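Hydrogenase maturation factor (PDB 3VTH) probably catalyses the ATP-dependent transfer of a carbamoyl group from carbamoyl phosphate to the C-terminal cysteine of HypE during [NiFe]-hydrogenase maturation. Local coordinates at residues L403-F408 with N437-Q442; D526-E531 with A745-E750. All coordinates share one frame; numbering follows the deposited sequence.

Contact 1: residues L403-F408 with N437-Q442; sequences LAVGGF and NYYIEQ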
ATOM      1  N   LEU A 403      -2.640   5.230 -18.935  1.00 27.93           N
ATOM      2  CA  LEU A 403      -1.768   4.408 -18.113  1.00 27.16           C
ATOM      3  C   LEU A 403      -0.669   5.311 -17.544  1.00 26.14           C
ATOM      4  O   LEU A 403       0.055   5.952 -18.290  1.00 25.79           O
ATOM      5  CB  LEU A 403      -1.156   3.275 -18.948  1.00 27.93           C
ATOM      6  CG  LEU A 403       0.011   2.493 -18.325  1.00 29.34           C
ATOM      7  CD1 LEU A 403      -0.440   1.675 -17.088  1.00 27.28           C
ATOM      8  CD2 LEU A 403       0.618   1.581 -19.383  1.00 30.55           C
ATOM      9  N   ALA A 404      -0.560   5.348 -16.221  1.00 24.78           N
ATOM     10  CA  ALA A 404       0.534   6.035 -15.543  1.00 23.75           C
ATOM     11  C   ALA A 404       1.491   4.971 -15.022  1.00 23.74           C
ATOM     12  O   ALA A 404       1.081   4.081 -14.287  1.00 23.19           O
ATOM     13  CB  ALA A 404      -0.000   6.900 -14.412  1.00 22.49           C
ATOM     14  N   VAL A 405       2.757   5.063 -15.434  1.00 23.82           N
ATOM     15  CA  VAL A 405       3.700   3.965 -15.274  1.00 23.32           C
ATOM     16  C   VAL A 405       4.372   3.947 -13.911  1.00 22.99           C
ATOM     17  O   VAL A 405       5.012   2.952 -13.553  1.00 22.57           O
ATOM     18  CB  VAL A 405       4.764   3.917 -16.406  1.00 23.70           C
ATOM     19  CG1 VAL A 405       4.096   3.611 -17.774  1.00 25.36           C
ATOM     20  CG2 VAL A 405       5.612   5.188 -16.441  1.00 22.87           C
ATOM     21  N   GLY A 406       4.237   5.040 -13.161  1.00 22.47           N
ATOM     22  CA  GLY A 406       4.842   5.114 -11.817  1.00 22.54           C
ATOM     23  C   GLY A 406       6.298   5.543 -11.839  1.00 23.10           C
ATOM     24  O   GLY A 406       6.776   6.125 -12.827  1.00 24.04           O
ATOM     25  N   GLY A 407       7.010   5.267 -10.750  1.00 23.41           N
ATOM     26  CA  GLY A 407       8.413   5.654 -10.637  1.00 23.74           C
ATOM     27  C   GLY A 407       9.337   4.443 -10.617  1.00 25.06           C
ATOM     28  O   GLY A 407       9.131   3.475 -11.356  1.00 26.36           O
ATOM     29  N   PHE A 408      10.341   4.504  -9.755  1.00 24.58           N
ATOM     30  CA  PHE A 408      11.355   3.464  -9.615  1.00 26.58           C
ATOM     31  C   PHE A 408      11.171   2.725  -8.274  1.00 25.94           C
ATOM     32  O   PHE A 408      10.843   1.537  -8.270  1.00 26.25           O
ATOM     33  CB  PHE A 408      12.774   4.064  -9.793  1.00 27.44           C
ATOM     34  CG  PHE A 408      13.885   3.277  -9.114  1.00 31.26           C
ATOM     35  CD1 PHE A 408      14.772   3.919  -8.259  1.00 33.11           C
ATOM     36  CD2 PHE A 408      14.031   1.908  -9.312  1.00 34.62           C
ATOM     37  CE1 PHE A 408      15.808   3.214  -7.619  1.00 36.32           C
ATOM     38  CE2 PHE A 408      15.048   1.197  -8.678  1.00 37.16           C
ATOM     39  CZ  PHE A 408      15.946   1.852  -7.830  1.00 36.63           C
ATOM     40  N   ASN A 437       9.952  -7.825 -15.377  1.00 39.13           N
ATOM     41  CA  ASN A 437       9.095  -8.832 -16.029  1.00 40.37           C
ATOM     42  C   ASN A 437       7.738  -8.955 -15.342  1.00 38.89           C
ATOM     43  O   ASN A 437       6.703  -9.053 -16.003  1.00 39.00           O
ATOM     44  CB  ASN A 437       9.770 -10.209 -16.080  1.00 42.36           C
ATOM     45  CG  ASN A 437      10.933 -10.261 -17.041  1.00 45.70           C
ATOM     46  OD1 ASN A 437      11.732 -11.200 -17.004  1.00 50.46           O
ATOM     47  ND2 ASN A 437      11.043  -9.260 -17.914  1.00 47.69           N
ATOM     48  N   TYR A 438       7.771  -8.949 -14.015  1.00 37.58           N
ATOM     49  CA  TYR A 438       6.586  -8.998 -13.170  1.00 36.49           C
ATOM     50  C   TYR A 438       5.706  -7.745 -13.317  1.00 35.36           C
ATOM     51  O   TYR A 438       4.483  -7.851 -13.490  1.00 35.04           O
ATOM     52  CB  TYR A 438       7.029  -9.196 -11.732  1.00 36.08           C
ATOM     53  CG  TYR A 438       5.960  -9.067 -10.675  1.00 36.12           C
ATOM     54  CD1 TYR A 438       6.179  -8.270  -9.555  1.00 35.30           C
ATOM     55  CD2 TYR A 438       4.737  -9.753 -10.771  1.00 35.99           C
ATOM     56  CE1 TYR A 438       5.218  -8.147  -8.550  1.00 36.02           C
ATOM     57  CE2 TYR A 438       3.750  -9.612  -9.769  1.00 34.29           C
ATOM     58  CZ  TYR A 438       4.005  -8.823  -8.666  1.00 35.26           C
ATOM     59  OH  TYR A 438       3.077  -8.682  -7.651  1.00 35.50           O
ATOM     60  N   TYR A 439       6.332  -6.574 -13.260  1.00 33.10           N
ATOM     61  CA  TYR A 439       5.666  -5.322 -13.602  1.00 32.31           C
ATOM     62  C   TYR A 439       4.935  -5.417 -14.945  1.00 33.82           C
ATOM     63  O   TYR A 439       3.756  -5.119 -15.024  1.00 32.86           O
ATOM     64  CB  TYR A 439       6.722  -4.227 -13.642  1.00 31.13           C
ATOM     65  CG  TYR A 439       6.317  -2.862 -14.119  1.00 28.39           C
ATOM     66  CD1 TYR A 439       6.651  -2.442 -15.399  1.00 30.83           C
ATOM     67  CD2 TYR A 439       5.691  -1.956 -13.267  1.00 24.45           C
ATOM     68  CE1 TYR A 439       6.354  -1.150 -15.838  1.00 29.80           C
ATOM     69  CE2 TYR A 439       5.378  -0.657 -13.695  1.00 26.77           C
ATOM     70  CZ  TYR A 439       5.714  -0.268 -14.998  1.00 28.13           C
ATOM     71  OH  TYR A 439       5.431   1.006 -15.467  1.00 26.62           O
ATOM     72  N   ILE A 440       5.643  -5.852 -15.984  1.00 36.15           N
ATOM     73  CA  ILE A 440       5.080  -5.939 -17.343  1.00 38.88           C
ATOM     74  C   ILE A 440       3.855  -6.828 -17.407  1.00 39.29           C
ATOM     75  O   ILE A 440       2.857  -6.458 -18.022  1.00 40.19           O
ATOM     76  CB  ILE A 440       6.128  -6.424 -18.390  1.00 40.28           C
ATOM     77  CG1 ILE A 440       7.161  -5.334 -18.640  1.00 41.21           C
ATOM     78  CG2 ILE A 440       5.453  -6.819 -19.712  1.00 43.14           C
ATOM     79  CD1 ILE A 440       6.578  -3.952 -18.700  1.00 40.16           C
ATOM     80  N   GLU A 441       3.936  -7.984 -16.751  1.00 40.19           N
ATOM     81  CA  GLU A 441       2.849  -8.954 -16.717  1.00 41.18           C
ATOM     82  C   GLU A 441       1.634  -8.444 -15.929  1.00 39.09           C
ATOM     83  O   GLU A 441       0.491  -8.758 -16.270  1.00 39.51           O
ATOM     84  CB  GLU A 441       3.323 -10.300 -16.136  1.00 42.70           C
ATOM     85  CG  GLU A 441       3.118 -10.469 -14.591  1.00 46.15           C
ATOM     86  CD  GLU A 441       2.978 -11.930 -14.136  1.00 52.81           C
ATOM     87  OE1 GLU A 441       2.917 -12.839 -15.003  1.00 56.08           O
ATOM     88  OE2 GLU A 441       2.930 -12.176 -12.902  1.00 55.51           O
ATOM     89  N   GLN A 442       1.879  -7.687 -14.861  1.00 36.36           N
ATOM     90  CA  GLN A 442       0.786  -7.114 -14.095  1.00 33.88           C
ATOM     91  C   GLN A 442       0.060  -6.041 -14.894  1.00 32.55           C
ATOM     92  O   GLN A 442      -1.166  -5.954 -14.838  1.00 31.82           O
ATOM     93  CB  GLN A 442       1.273  -6.589 -12.738  1.00 33.42           C
ATOM     94  CG  GLN A 442       1.609  -7.721 -11.759  1.00 34.77           C
ATOM     95  CD  GLN A 442       0.498  -8.761 -11.647  1.00 35.60           C
ATOM     96  OE1 GLN A 442      -0.558  -8.504 -11.064  1.00 35.26           O
ATOM     97  NE2 GLN A 442       0.733  -9.941 -12.212  1.00 35.86           N
TER
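The phenol of Y439 reaches from helix 433-449 to the backbone of V405, just past strand 402-404, joining helix to sheet in the Kae1-like domain, a member of the actin-like ATPase clan. Y439 OH donates to V405 O over 2.8 Å. The hydroxyl lies in the carbonyl plane, on a lone pair, with a C=O...donor angle of 116°, so it meets the oxygen from the flank. Seen from the tyrosine, V405 O sits at the ring edge and near the ring plane, 3.6 Å from CE2 of Y439. The same hydroxyl is pressed close to the valine side chain, with V405 CB 3.1 Å from Y439 OH, while V405 CG1 stands next in line. Because Y439 places CG anti to the backbone N (chi1 173°), its ring projects from the helix and bridges a gap in which the nearest CA atoms, those of V405 and Y439, are 9.6 Å apart. A phenylalanine here would probably fill much of the same space but leave the buried V405 O without its hydroxyl donor. In the next shell, S467 of helix 466-473 touches both V405 and Y439, and N411 also packs on the tyrosine. V405 rests further on Y470 and on V457 and H459 of the neighbouring parallel strand 456-460, with which L403 and V405 share backbone hydrogen bonds. G406 follows, at backbone angles that would drive a CB into V405 O, reason enough for a glycine. From helix 737-749, Q741 OE1 is hydrogen-bonded to G406 N.

Contact 2: residues D526-E531 with A745-E750; sequences DLKSFE and ANKILE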
ATOM      1  N   ASP A 526      -1.415  23.149  -9.506  1.00 31.23           N
ATOM      2  CA  ASP A 526      -2.736  22.560  -9.653  1.00 31.70           C
ATOM      3  C   ASP A 526      -2.522  21.225 -10.343  1.00 30.46           C
ATOM      4  O   ASP A 526      -1.418  20.704 -10.315  1.00 29.16           O
ATOM      5  CB  ASP A 526      -3.690  23.494 -10.424  1.00 32.90           C
ATOM      6  CG  ASP A 526      -3.134  23.946 -11.777  1.00 35.10           C
ATOM      7  OD1 ASP A 526      -2.239  23.282 -12.346  1.00 34.56           O
ATOM      8  OD2 ASP A 526      -3.607  24.994 -12.282  1.00 40.34           O
ATOM      9  N   LEU A 527      -3.549  20.680 -10.986  1.00 30.65           N
ATOM     10  CA  LEU A 527      -3.396  19.383 -11.640  1.00 30.15           C
ATOM     11  C   LEU A 527      -2.790  19.517 -13.042  1.00 31.10           C
ATOM     12  O   LEU A 527      -2.562  18.523 -13.719  1.00 31.97           O
ATOM     13  CB  LEU A 527      -4.741  18.648 -11.705  1.00 30.26           C
ATOM     14  CG  LEU A 527      -5.411  18.177 -10.398  1.00 30.60           C
ATOM     15  CD1 LEU A 527      -6.756  17.517 -10.681  1.00 29.37           C
ATOM     16  CD2 LEU A 527      -4.515  17.215  -9.623  1.00 29.55           C
ATOM     17  N   LYS A 528      -2.549  20.736 -13.501  1.00 31.42           N
ATOM     18  CA  LYS A 528      -2.040  20.886 -14.860  1.00 32.25           C
ATOM     19  C   LYS A 528      -0.698  21.605 -14.999  1.00 31.79           C
ATOM     20  O   LYS A 528      -0.188  21.739 -16.114  1.00 32.56           O
ATOM     21  CB  LYS A 528      -3.091  21.546 -15.759  1.00 33.41           C
ATOM     22  CG  LYS A 528      -3.619  22.887 -15.262  1.00 35.28           C
ATOM     23  CD  LYS A 528      -4.807  23.345 -16.143  1.00 40.42           C
ATOM     24  CE  LYS A 528      -5.440  24.628 -15.615  1.00 42.59           C
ATOM     25  NZ  LYS A 528      -6.560  25.086 -16.492  1.00 47.93           N
ATOM     26  N   SER A 529      -0.149  22.086 -13.884  1.00 31.43           N
ATOM     27  CA  SER A 529       1.100  22.866 -13.890  1.00 31.52           C
ATOM     28  C   SER A 529       1.632  23.017 -12.476  1.00 30.97           C
ATOM     29  O   SER A 529       0.897  22.813 -11.505  1.00 30.09           O
ATOM     30  CB  SER A 529       0.847  24.270 -14.452  1.00 33.60           C
ATOM     31  OG  SER A 529      -0.058  24.969 -13.605  1.00 34.31           O
ATOM     32  N   PHE A 530       2.901  23.400 -12.372  1.00 30.50           N
ATOM     33  CA  PHE A 530       3.511  23.730 -11.093  1.00 30.41           C
ATOM     34  C   PHE A 530       4.468  24.900 -11.258  1.00 31.26           C
ATOM     35  O   PHE A 530       4.997  25.130 -12.351  1.00 31.30           O
ATOM     36  CB  PHE A 530       4.224  22.507 -10.491  1.00 28.99           C
ATOM     37  CG  PHE A 530       5.536  22.181 -11.154  1.00 30.28           C
ATOM     38  CD1 PHE A 530       6.734  22.748 -10.692  1.00 31.13           C
ATOM     39  CD2 PHE A 530       5.584  21.321 -12.230  1.00 29.61           C
ATOM     40  CE1 PHE A 530       7.952  22.463 -11.318  1.00 32.04           C
ATOM     41  CE2 PHE A 530       6.798  21.020 -12.843  1.00 32.47           C
ATOM     42  CZ  PHE A 530       7.981  21.587 -12.389  1.00 30.83           C
ATOM     43  N   GLU A 531       4.648  25.657 -10.182  1.00 31.49           N
ATOM     44  CA  GLU A 531       5.693  26.666 -10.108  1.00 32.60           C
ATOM     45  C   GLU A 531       6.545  26.327  -8.884  1.00 31.42           C
ATOM     46  O   GLU A 531       6.013  26.097  -7.805  1.00 30.33           O
ATOM     47  CB  GLU A 531       5.109  28.088 -10.002  1.00 34.37           C
ATOM     48  CG  GLU A 531       6.221  29.159  -9.837  1.00 38.02           C
ATOM     49  CD  GLU A 531       5.722  30.613  -9.745  1.00 44.02           C
ATOM     50  OE1 GLU A 531       4.491  30.852  -9.722  1.00 46.18           O
ATOM     51  OE2 GLU A 531       6.583  31.520  -9.680  1.00 44.36           O
ATOM     52  N   ALA A 745      -2.134  13.982 -15.990  1.00 25.46           N
ATOM     53  CA  ALA A 745      -2.248  13.775 -17.428  1.00 26.46           C
ATOM     54  C   ALA A 745      -3.711  13.920 -17.861  1.00 27.64           C
ATOM     55  O   ALA A 745      -4.002  14.497 -18.917  1.00 28.67           O
ATOM     56  CB  ALA A 745      -1.665  12.409 -17.834  1.00 25.94           C
ATOM     57  N   ASN A 746      -4.627  13.427 -17.023  1.00 27.77           N
ATOM     58  CA  ASN A 746      -6.055  13.557 -17.279  1.00 28.97           C
ATOM     59  C   ASN A 746      -6.490  15.012 -17.365  1.00 29.71           C
ATOM     60  O   ASN A 746      -7.253  15.376 -18.259  1.00 30.65           O
ATOM     61  CB  ASN A 746      -6.888  12.811 -16.229  1.00 28.87           C
ATOM     62  CG  ASN A 746      -8.373  12.880 -16.524  1.00 31.83           C
ATOM     63  OD1 ASN A 746      -8.858  12.280 -17.490  1.00 34.69           O
ATOM     64  ND2 ASN A 746      -9.098  13.648 -15.718  1.00 32.32           N
ATOM     65  N   LYS A 747      -5.961  15.848 -16.473  1.00 29.32           N
ATOM     66  CA  LYS A 747      -6.305  17.267 -16.478  1.00 30.42           C
ATOM     67  C   LYS A 747      -5.809  17.942 -17.749  1.00 31.34           C
ATOM     68  O   LYS A 747      -6.534  18.714 -18.371  1.00 31.62           O
ATOM     69  CB  LYS A 747      -5.764  17.977 -15.232  1.00 29.72           C
ATOM     70  CG  LYS A 747      -6.129  19.473 -15.169  1.00 31.13           C
ATOM     71  CD  LYS A 747      -7.596  19.683 -14.761  1.00 35.92           C
ATOM     72  CE  LYS A 747      -7.897  21.174 -14.595  1.00 38.35           C
ATOM     73  NZ  LYS A 747      -9.187  21.378 -13.879  1.00 42.72           N
ATOM     74  N   ILE A 748      -4.581  17.612 -18.148  1.00 31.10           N
ATOM     75  CA  ILE A 748      -4.027  18.101 -19.413  1.00 32.51           C
ATOM     76  C   ILE A 748      -4.898  17.681 -20.628  1.00 34.69           C
ATOM     77  O   ILE A 748      -5.194  18.505 -21.483  1.00 35.67           O
ATOM     78  CB  ILE A 748      -2.531  17.693 -19.560  1.00 31.95           C
ATOM     79  CG1 ILE A 748      -1.697  18.495 -18.548  1.00 30.15           C
ATOM     80  CG2 ILE A 748      -2.047  17.931 -21.001  1.00 32.12           C
ATOM     81  CD1 ILE A 748      -0.238  18.020 -18.321  1.00 28.65           C
ATOM     82  N   LEU A 749      -5.317  16.416 -20.678  1.00 35.84           N
ATOM     83  CA  LEU A 749      -6.211  15.921 -21.752  1.00 39.02           C
ATOM     84  C   LEU A 749      -7.482  16.712 -21.916  1.00 40.43           C
ATOM     85  O   LEU A 749      -7.973  16.875 -23.035  1.00 42.81           O
ATOM     86  CB  LEU A 749      -6.624  14.458 -21.534  1.00 38.93           C
ATOM     87  CG  LEU A 749      -5.555  13.366 -21.517  1.00 40.43           C
ATOM     88  CD1 LEU A 749      -6.211  12.059 -21.977  1.00 42.72           C
ATOM     89  CD2 LEU A 749      -4.386  13.739 -22.420  1.00 42.29           C
ATOM     90  N   GLU A 750      -8.054  17.176 -20.813  1.00 40.86           N
ATOM     91  CA  GLU A 750      -9.312  17.906 -20.932  1.00 43.58           C
ATOM     92  C   GLU A 750      -9.156  19.394 -21.204  1.00 43.90           C
ATOM     93  O   GLU A 750     -10.140  20.094 -21.383  1.00 44.77           O
ATOM     94  CB  GLU A 750     -10.261  17.610 -19.761  1.00 44.39           C
ATOM     95  CG  GLU A 750      -9.819  18.036 -18.384  1.00 46.33           C
ATOM     96  CD  GLU A 750     -10.580  17.274 -17.306  1.00 49.44           C
ATOM     97  OE1 GLU A 750     -11.446  16.447 -17.662  1.00 52.63           O
ATOM     98  OE2 GLU A 750     -10.315  17.485 -16.107  1.00 51.15           O
TER
HETATM   99  O   HOH W   1      -9.609  24.574 -14.914  1.00 40.37           O
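K747 lays its aliphatic chain against the turn L527-K528, which links strands 517-525 and 530-542 of a beta-hairpin. Its CB meets the first side-chain carbon of the leucine, K747 CB lying 3.7 Å from L527 CB, and also touches the carbonyl oxygen of that residue. One carbon further out it meets the second lysine, K747 CG lying 3.7 Å from K528 CB. K747 is bent at chi2 (76°) and K528 runs extended beyond CG; the two chains cross at a slant and meet again where K528 CD lies 4.1 Å from K747 CE. The ammonium groups end 5.2 Å apart, NZ of K528 to NZ of K747, and share one water through weak bonds. K747 NZ is salt-bridged to D498, a mate likely to ease the nearness of the two positive charges, and K528 NZ has a long, weak ion pair with a phosphate ion. I748 adds a lighter touch, its CD1 4.3 Å from K528 O. The turn is shaped by D526: its OD1 accepts from K528 N at 2.8 Å in an Asx turn, the N-H approaching 49° out of the carboxylate plane, and D526 N bonds back to S529 O. This is mainly aliphatic packing near the surface. The hairpin turn thus abuts the last turns of helix 737-749, while other residues of that helix end face the sheet of the Kae1-like domain: A745 and L749 touch I402 of strand 402-404 and I479 of strand 478-481.

Contacts 1 and 2 follow one another along the chain; their centres lie 22 Å apart and their nearest atoms about 7 Å, without touching. Helix 737-749 connects them: Q741 and A742 pack on A404 beside contact 1, and the helix end supplies one half of contact 2. Both stand back from the iron and nucleotide site. The side chain of V405 is about 14 Å from the iron and from the bound nucleotide analogue, and about 10 Å from that of H483, an iron ligand; L527 is about 11 Å, side chain to side chain, from H487, another. A further ligand, D734, lies just ahead of helix 737-749 in the chain.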